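Type II restriction enzyme BsoBI (Geobacillus stearothermophilus, PDB 1DC1) recognises the double-stranded DNA sequence 5'-CYCGRG-3' as a homodimer and cleaves it after the first C. Local coordinates at residues D[210-215]-D[238-243]; D[277-282]-D[302-307]. One frame throughout, in Å; residues are numbered along the deposited sequence. Where two conformers were deposited one is given.

Contact 1. Residues D[210-215]-D[238-243]; sequences NVDICL and LGELKG. With nucleotides of chain A.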
loop_
_atom_site.group_PDB
_atom_site.type_symbol
_atom_site.label_atom_id
_atom_site.label_comp_id
_atom_site.label_asym_id
_atom_site.label_seq_id
_atom_site.Cartn_x
_atom_site.Cartn_y
_atom_site.Cartn_z
ATOM N N ASN D 210 7.473 14.493 5.830
ATOM C CA ASN D 210 6.181 14.914 6.337
ATOM C C ASN D 210 5.898 14.102 7.597
ATOM O O ASN D 210 6.361 12.952 7.711
ATOM C CB ASN D 210 5.173 14.661 5.235
ATOM C CG ASN D 210 5.356 15.596 4.077
ATOM O OD1 ASN D 210 5.271 16.810 4.233
ATOM N ND2 ASN D 210 5.624 15.043 2.907
ATOM N N VAL D 211 5.168 14.696 8.539
ATOM C CA VAL D 211 4.802 14.019 9.784
ATOM C C VAL D 211 3.306 14.189 9.982
ATOM O O VAL D 211 2.759 15.260 9.765
ATOM C CB VAL D 211 5.578 14.591 11.003
ATOM C CG1 VAL D 211 5.260 13.757 12.212
ATOM C CG2 VAL D 211 7.146 14.498 10.754
ATOM N N ASP D 212 2.633 13.130 10.391
ATOM C CA ASP D 212 1.168 13.191 10.555
ATOM C C ASP D 212 0.732 14.221 11.577
ATOM O O ASP D 212 -0.154 15.034 11.300
ATOM C CB ASP D 212 0.604 11.834 11.006
ATOM C CG ASP D 212 0.716 10.757 9.935
ATOM O OD1 ASP D 212 0.825 11.068 8.704
ATOM O OD2 ASP D 212 0.703 9.588 10.351
ATOM N N ILE D 213 1.356 14.162 12.763
ATOM C CA ILE D 213 0.996 15.016 13.911
ATOM C C ILE D 213 2.222 15.731 14.447
ATOM O O ILE D 213 3.246 15.079 14.712
ATOM C CB ILE D 213 0.440 14.166 15.079
ATOM C CG1 ILE D 213 -0.777 13.365 14.596
ATOM C CG2 ILE D 213 0.183 15.061 16.342
ATOM C CD1 ILE D 213 -1.179 12.304 15.531
ATOM N N CYS D 214 2.095 17.048 14.640
ATOM C CA CYS D 214 3.160 17.880 15.175
ATOM C C CYS D 214 2.602 18.801 16.230
ATOM O O CYS D 214 1.616 19.468 15.963
ATOM C CB CYS D 214 3.781 18.712 14.057
ATOM S SG CYS D 214 4.904 17.791 12.929
ATOM N N LEU D 215 3.230 18.825 17.407
ATOM C CA LEU D 215 2.817 19.704 18.503
ATOM C C LEU D 215 3.920 20.680 18.708
ATOM O O LEU D 215 5.045 20.284 18.966
ATOM C CB LEU D 215 2.585 18.958 19.819
ATOM C CG LEU D 215 1.956 19.803 20.968
ATOM C CD1 LEU D 215 0.601 20.283 20.522
ATOM C CD2 LEU D 215 1.759 19.010 22.240
ATOM N N LEU D 238 6.081 14.684 17.957
ATOM C CA LEU D 238 5.876 14.268 16.560
ATOM C C LEU D 238 5.250 12.880 16.635
ATOM O O LEU D 238 5.634 12.058 17.461
ATOM C CB LEU D 238 7.178 14.260 15.765
ATOM C CG LEU D 238 7.847 15.650 15.840
ATOM C CD1 LEU D 238 9.075 15.583 16.712
ATOM C CD2 LEU D 238 8.185 16.126 14.494
ATOM N N GLY D 239 4.239 12.637 15.812
ATOM C CA GLY D 239 3.599 11.346 15.890
ATOM C C GLY D 239 3.033 10.878 14.574
ATOM O O GLY D 239 2.789 11.682 13.671
ATOM N N GLU D 240 2.840 9.573 14.472
ATOM C CA GLU D 240 2.287 8.944 13.278
ATOM C C GLU D 240 0.894 8.486 13.673
ATOM O O GLU D 240 0.671 8.055 14.795
ATOM C CB GLU D 240 3.132 7.740 12.840
ATOM C CG GLU D 240 4.050 7.913 11.589
ATOM C CD GLU D 240 4.547 9.361 11.297
ATOM O OE1 GLU D 240 3.714 10.208 10.895
ATOM O OE2 GLU D 240 5.773 9.652 11.435
ATOM N N LEU D 241 -0.055 8.595 12.751
ATOM C CA LEU D 241 -1.458 8.221 13.010
ATOM C C LEU D 241 -1.922 7.371 11.845
ATOM O O LEU D 241 -1.955 7.865 10.735
ATOM C CB LEU D 241 -2.333 9.495 13.117
ATOM C CG LEU D 241 -3.875 9.431 13.106
ATOM C CD1 LEU D 241 -4.368 8.595 14.283
ATOM C CD2 LEU D 241 -4.478 10.855 13.200
ATOM N N LYS D 242 -2.249 6.097 12.100
ATOM C CA LYS D 242 -2.703 5.149 11.062
ATOM C C LYS D 242 -4.180 4.813 11.283
ATOM O O LYS D 242 -4.537 4.209 12.297
ATOM C CB LYS D 242 -1.853 3.895 11.116
ATOM C CG LYS D 242 -0.389 4.206 11.383
ATOM C CD LYS D 242 0.468 3.966 10.196
ATOM C CE LYS D 242 0.090 4.843 9.076
ATOM N NZ LYS D 242 1.027 5.994 9.051
ATOM N N GLY D 243 -5.031 5.255 10.355
ATOM C CA GLY D 243 -6.451 5.027 10.484
ATOM C C GLY D 243 -6.947 3.797 9.748
ATOM O O GLY D 243 -8.138 3.555 9.676
ATOM P P DC A 5 7.162 11.083 3.958
ATOM O OP1 DC A 5 7.807 12.418 4.041
ATOM O OP2 DC A 5 7.684 9.980 4.756
ATOM O "O5'" DC A 5 5.659 11.338 4.398
ATOM C "C5'" DC A 5 4.690 10.297 4.369
ATOM C "C4'" DC A 5 3.355 10.855 3.940
ATOM O "O4'" DC A 5 3.371 11.176 2.534
ATOM C "C3'" DC A 5 2.209 9.864 4.083
ATOM O "O3'" DC A 5 1.723 9.843 5.405
ATOM C "C2'" DC A 5 1.192 10.380 3.094
ATOM C "C1'" DC A 5 2.105 10.852 1.974
ATOM N N1 DC A 5 2.294 9.887 0.862
ATOM C C2 DC A 5 1.218 9.717 -0.037
ATOM O O2 DC A 5 0.134 10.325 0.199
ATOM N N3 DC A 5 1.381 8.899 -1.117
ATOM C C4 DC A 5 2.553 8.265 -1.312
ATOM N N4 DC A 5 2.680 7.507 -2.398
ATOM C C5 DC A 5 3.649 8.401 -0.403
ATOM C C6 DC A 5 3.469 9.205 0.670
ATOM P P DC A 7 -3.860 6.019 6.755
ATOM O OP1 DC A 7 -4.845 6.141 7.844
ATOM O OP2 DC A 7 -2.433 5.723 7.077
ATOM O "O5'" DC A 7 -4.334 4.885 5.758
ATOM C "C5'" DC A 7 -5.670 4.876 5.206
ATOM C "C4'" DC A 7 -5.846 3.682 4.293
ATOM O "O4'" DC A 7 -4.933 3.724 3.153
ATOM C "C3'" DC A 7 -5.651 2.316 4.969
ATOM O "O3'" DC A 7 -6.626 1.421 4.483
ATOM C "C2'" DC A 7 -4.330 1.836 4.411
ATOM C "C1'" DC A 7 -4.282 2.465 3.029
ATOM N N1 DC A 7 -2.897 2.669 2.563
ATOM C C2 DC A 7 -2.517 2.155 1.292
ATOM O O2 DC A 7 -3.405 1.746 0.504
ATOM N N3 DC A 7 -1.197 2.146 0.945
ATOM C C4 DC A 7 -0.290 2.692 1.771
ATOM N N4 DC A 7 0.997 2.646 1.411
ATOM C C5 DC A 7 -0.670 3.315 3.019
ATOM C C6 DC A 7 -1.962 3.280 3.365
ATOM P P DT A 6 0.987 8.549 5.950
ATOM O OP1 DT A 6 0.691 8.877 7.342
ATOM O OP2 DT A 6 1.672 7.262 5.594
ATOM O "O5'" DT A 6 -0.380 8.486 5.133
ATOM C "C5'" DT A 6 -1.485 9.352 5.463
ATOM C "C4'" DT A 6 -2.694 8.981 4.631
ATOM O "O4'" DT A 6 -2.448 9.205 3.222
ATOM C "C3'" DT A 6 -3.085 7.511 4.734
ATOM O "O3'" DT A 6 -3.913 7.349 5.883
ATOM C "C2'" DT A 6 -3.851 7.297 3.444
ATOM C "C1'" DT A 6 -3.143 8.222 2.462
ATOM N N1 DT A 6 -2.163 7.470 1.683
ATOM C C2 DT A 6 -2.591 6.870 0.524
ATOM O O2 DT A 6 -3.754 6.889 0.133
ATOM N N3 DT A 6 -1.606 6.227 -0.167
ATOM C C4 DT A 6 -0.286 6.101 0.189
ATOM O O4 DT A 6 0.481 5.541 -0.575
ATOM C C5 DT A 6 0.069 6.688 1.468
ATOM C C7 DT A 6 1.442 6.488 2.026
ATOM C C6 DT A 6 -0.863 7.360 2.114
HETATM O O HOH W 1 7.348 11.081 9.250
#
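Asp212 and Glu240 bring their carboxylates together where segment 210-215 turns a corner beside strand 238-242. Their planes stand 85° apart, and Asp212 OD2 lies 3.1 Å from Glu240 OE1. Both atoms are acceptors, and each is served by a backbone N-H instead. OD2 uses its anti lone pair to accept a nearly straight bond from Leu241 N at 2.7 Å. CB of Asp212 points toward strand 238-242, and CG lies anti to the carbonyl carbon (chi1 -68°), beside the backbone N. Glu240 OE1 is met nearly along its C-O axis by Asp212 N at 3.2 Å. A water lies within hydrogen-bonding distance of both Glu240 OE2 and Asn210 O, though it may not donate to both at once. Lys242 NZ lies 3.8 Å from Asp212 OD2, a long salt bridge, and gives a weak bond to OP1 of DT6 of chain A. Ile213 and Gly239 pair through two backbone bonds as an antiparallel hydrogen-bonded pair. Backbone amides also hold the DNA: Asn210 N donates to OP1 of DC5 of chain A at 2.8 Å, and Gly243 N to OP1 of DC7 of chain A at 2.7 Å. Asp212, Glu240 and Lys242 are the predicted catalytic magnesium-site residues of this PD-(D/E)XK enzyme. Asp212 and Lys242 at the DT6 phosphate, with Glu240 beside Asp212, are consistent with metal-assisted cleavage of the backbone there.

Contact 2. Residues D[277-282]-D[302-307]; sequences TIFIGA and TNSANL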
loop_
_atom_site.group_PDB
_atom_site.type_symbol
_atom_site.label_atom_id
_atom_site.label_comp_id
_atom_site.label_asym_id
_atom_site.label_seq_id
_atom_site.Cartn_x
_atom_site.Cartn_y
_atom_site.Cartn_z
ATOM N N THR D 277 7.524 11.285 21.071
ATOM C CA THR D 277 7.050 10.627 19.851
ATOM C C THR D 277 5.880 9.718 20.197
ATOM O O THR D 277 5.829 9.132 21.276
ATOM C CB THR D 277 8.143 9.773 19.130
ATOM O OG1 THR D 277 8.644 8.807 20.041
ATOM C CG2 THR D 277 9.292 10.678 18.565
ATOM N N ILE D 278 4.905 9.633 19.298
ATOM C CA ILE D 278 3.747 8.774 19.556
ATOM C C ILE D 278 3.337 8.019 18.283
ATOM O O ILE D 278 3.657 8.421 17.167
ATOM C CB ILE D 278 2.466 9.583 20.130
ATOM C CG1 ILE D 278 1.867 10.512 19.053
ATOM C CG2 ILE D 278 2.821 10.357 21.394
ATOM C CD1 ILE D 278 0.597 11.256 19.518
ATOM N N PHE D 279 2.653 6.900 18.497
ATOM C CA PHE D 279 2.094 6.088 17.431
ATOM C C PHE D 279 0.654 5.769 17.814
ATOM O O PHE D 279 0.398 5.236 18.898
ATOM C CB PHE D 279 2.824 4.770 17.242
ATOM C CG PHE D 279 2.211 3.933 16.165
ATOM C CD1 PHE D 279 2.491 4.200 14.820
ATOM C CD2 PHE D 279 1.275 2.940 16.470
ATOM C CE1 PHE D 279 1.843 3.499 13.790
ATOM C CE2 PHE D 279 0.615 2.219 15.426
ATOM C CZ PHE D 279 0.905 2.510 14.100
ATOM N N ILE D 280 -0.285 6.099 16.937
ATOM C CA ILE D 280 -1.699 5.811 17.177
ATOM C C ILE D 280 -2.145 5.009 15.965
ATOM O O ILE D 280 -1.924 5.419 14.845
ATOM C CB ILE D 280 -2.547 7.114 17.245
ATOM C CG1 ILE D 280 -2.015 8.020 18.359
ATOM C CG2 ILE D 280 -4.033 6.797 17.409
ATOM C CD1 ILE D 280 -2.552 9.467 18.272
ATOM N N GLY D 281 -2.758 3.854 16.195
ATOM C CA GLY D 281 -3.200 3.046 15.070
ATOM C C GLY D 281 -4.544 2.374 15.309
ATOM O O GLY D 281 -4.812 1.964 16.416
ATOM N N ALA D 282 -5.386 2.265 14.279
ATOM C CA ALA D 282 -6.673 1.574 14.427
ATOM C C ALA D 282 -6.513 0.032 14.256
ATOM O O ALA D 282 -7.277 -0.745 14.844
ATOM C CB ALA D 282 -7.719 2.154 13.411
ATOM N N THR D 302 7.148 7.622 23.329
ATOM C CA THR D 302 6.576 8.269 24.513
ATOM C C THR D 302 5.166 7.814 24.904
ATOM O O THR D 302 4.839 7.692 26.094
ATOM C CB THR D 302 6.548 9.804 24.355
ATOM O OG1 THR D 302 7.791 10.239 23.798
ATOM C CG2 THR D 302 6.350 10.465 25.694
ATOM N N ASN D 303 4.332 7.562 23.899
ATOM C CA ASN D 303 2.964 7.133 24.157
ATOM C C ASN D 303 2.374 6.483 22.907
ATOM O O ASN D 303 2.899 6.625 21.789
ATOM C CB ASN D 303 2.119 8.341 24.590
ATOM C CG ASN D 303 1.014 7.973 25.540
ATOM O OD1 ASN D 303 0.577 6.811 25.626
ATOM N ND2 ASN D 303 0.530 8.969 26.254
ATOM N N SER D 304 1.276 5.772 23.095
ATOM C CA SER D 304 0.621 5.097 21.979
ATOM C C SER D 304 -0.817 4.819 22.345
ATOM O O SER D 304 -1.160 4.728 23.521
ATOM C CB SER D 304 1.317 3.780 21.679
ATOM O OG SER D 304 0.722 3.092 20.593
ATOM N N ALA D 305 -1.675 4.716 21.338
ATOM C CA ALA D 305 -3.060 4.400 21.603
ATOM C C ALA D 305 -3.662 3.648 20.407
ATOM O O ALA D 305 -3.240 3.846 19.271
ATOM C CB ALA D 305 -3.861 5.662 21.880
ATOM N N ASN D 306 -4.595 2.738 20.688
ATOM C CA ASN D 306 -5.296 2.064 19.630
ATOM C C ASN D 306 -6.498 3.004 19.370
ATOM O O ASN D 306 -7.342 3.237 20.267
ATOM C CB ASN D 306 -5.812 0.708 20.060
ATOM C CG ASN D 306 -6.518 0.018 18.952
ATOM O OD1 ASN D 306 -7.483 0.541 18.373
ATOM N ND2 ASN D 306 -6.034 -1.156 18.610
ATOM N N LEU D 307 -6.555 3.548 18.147
ATOM C CA LEU D 307 -7.580 4.500 17.731
ATOM C C LEU D 307 -9.024 3.969 17.821
ATOM O O LEU D 307 -9.955 4.762 17.897
ATOM C CB LEU D 307 -7.254 5.044 16.311
ATOM C CG LEU D 307 -8.102 6.203 15.710
ATOM C CD1 LEU D 307 -7.819 7.539 16.412
ATOM C CD2 LEU D 307 -7.805 6.348 14.209
#
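Thr302 meets Thr277 at the start of this parallel pairing with a bond in each direction. Thr277 N donates to Thr302 OG1 at 2.9 Å, and Thr302 N donates back to Thr277 O at 2.9 Å. Replacing Thr302 with an alanine would probably leave Thr277 N without its acceptor and weaken the hold at this end of the strand pair. Further on, Phe279 O takes two bonds. Ala305 N reaches it in the carbonyl plane at 3.2 Å, and Ser304 OG donates at 2.8 Å. Ser304 OG also sits at the edge of the Phe279 ring, near its plane. The two strands are the parallel neighbours of a beta-alpha-beta unit, joined through helix 286-298. That helix packs on Phe279 and Ser304, while helix 310-321 covers Ile278 and Ile280. The Asn306 side chain runs past Gly281. Its CB is 4.0 Å from Gly281 O, and CG, anti to the backbone N (chi1 -179°), comes to 3.6 Å from the same oxygen. At the tip, OD1 bonds to Thr308 OG1, and ND2 bonds to Leu17 O and Thr19 OG1. Leu307 N donates to Gly281 O at 2.9 Å from 59° out of the carbonyl plane. On the face of Ile280, its CG2 packs 3.8 Å from Leu307 CB.

The two contacts lie in one mixed sheet, with their centres about 10 Å apart. Along the chain, contact 1 closes before contact 2 opens, and helix 247-270 lies between them. In the sheet the order is 213-217, 235-242, 276-281, 303-306: antiparallel at the first step, parallel at the next two. Strands 235-242 and 276-281 are neighbours, so the contacts touch directly. Lys242 N and Ile280 O are 2.8 Å apart, a probable hydrogen bond, and Lys242 CG packs 3.4 Å from Phe279 CE1. Contact 1 faces the DNA with the predicted magnesium-site residues. Contact 2 extends the sheet on to 303-306, an edge strand within this chain.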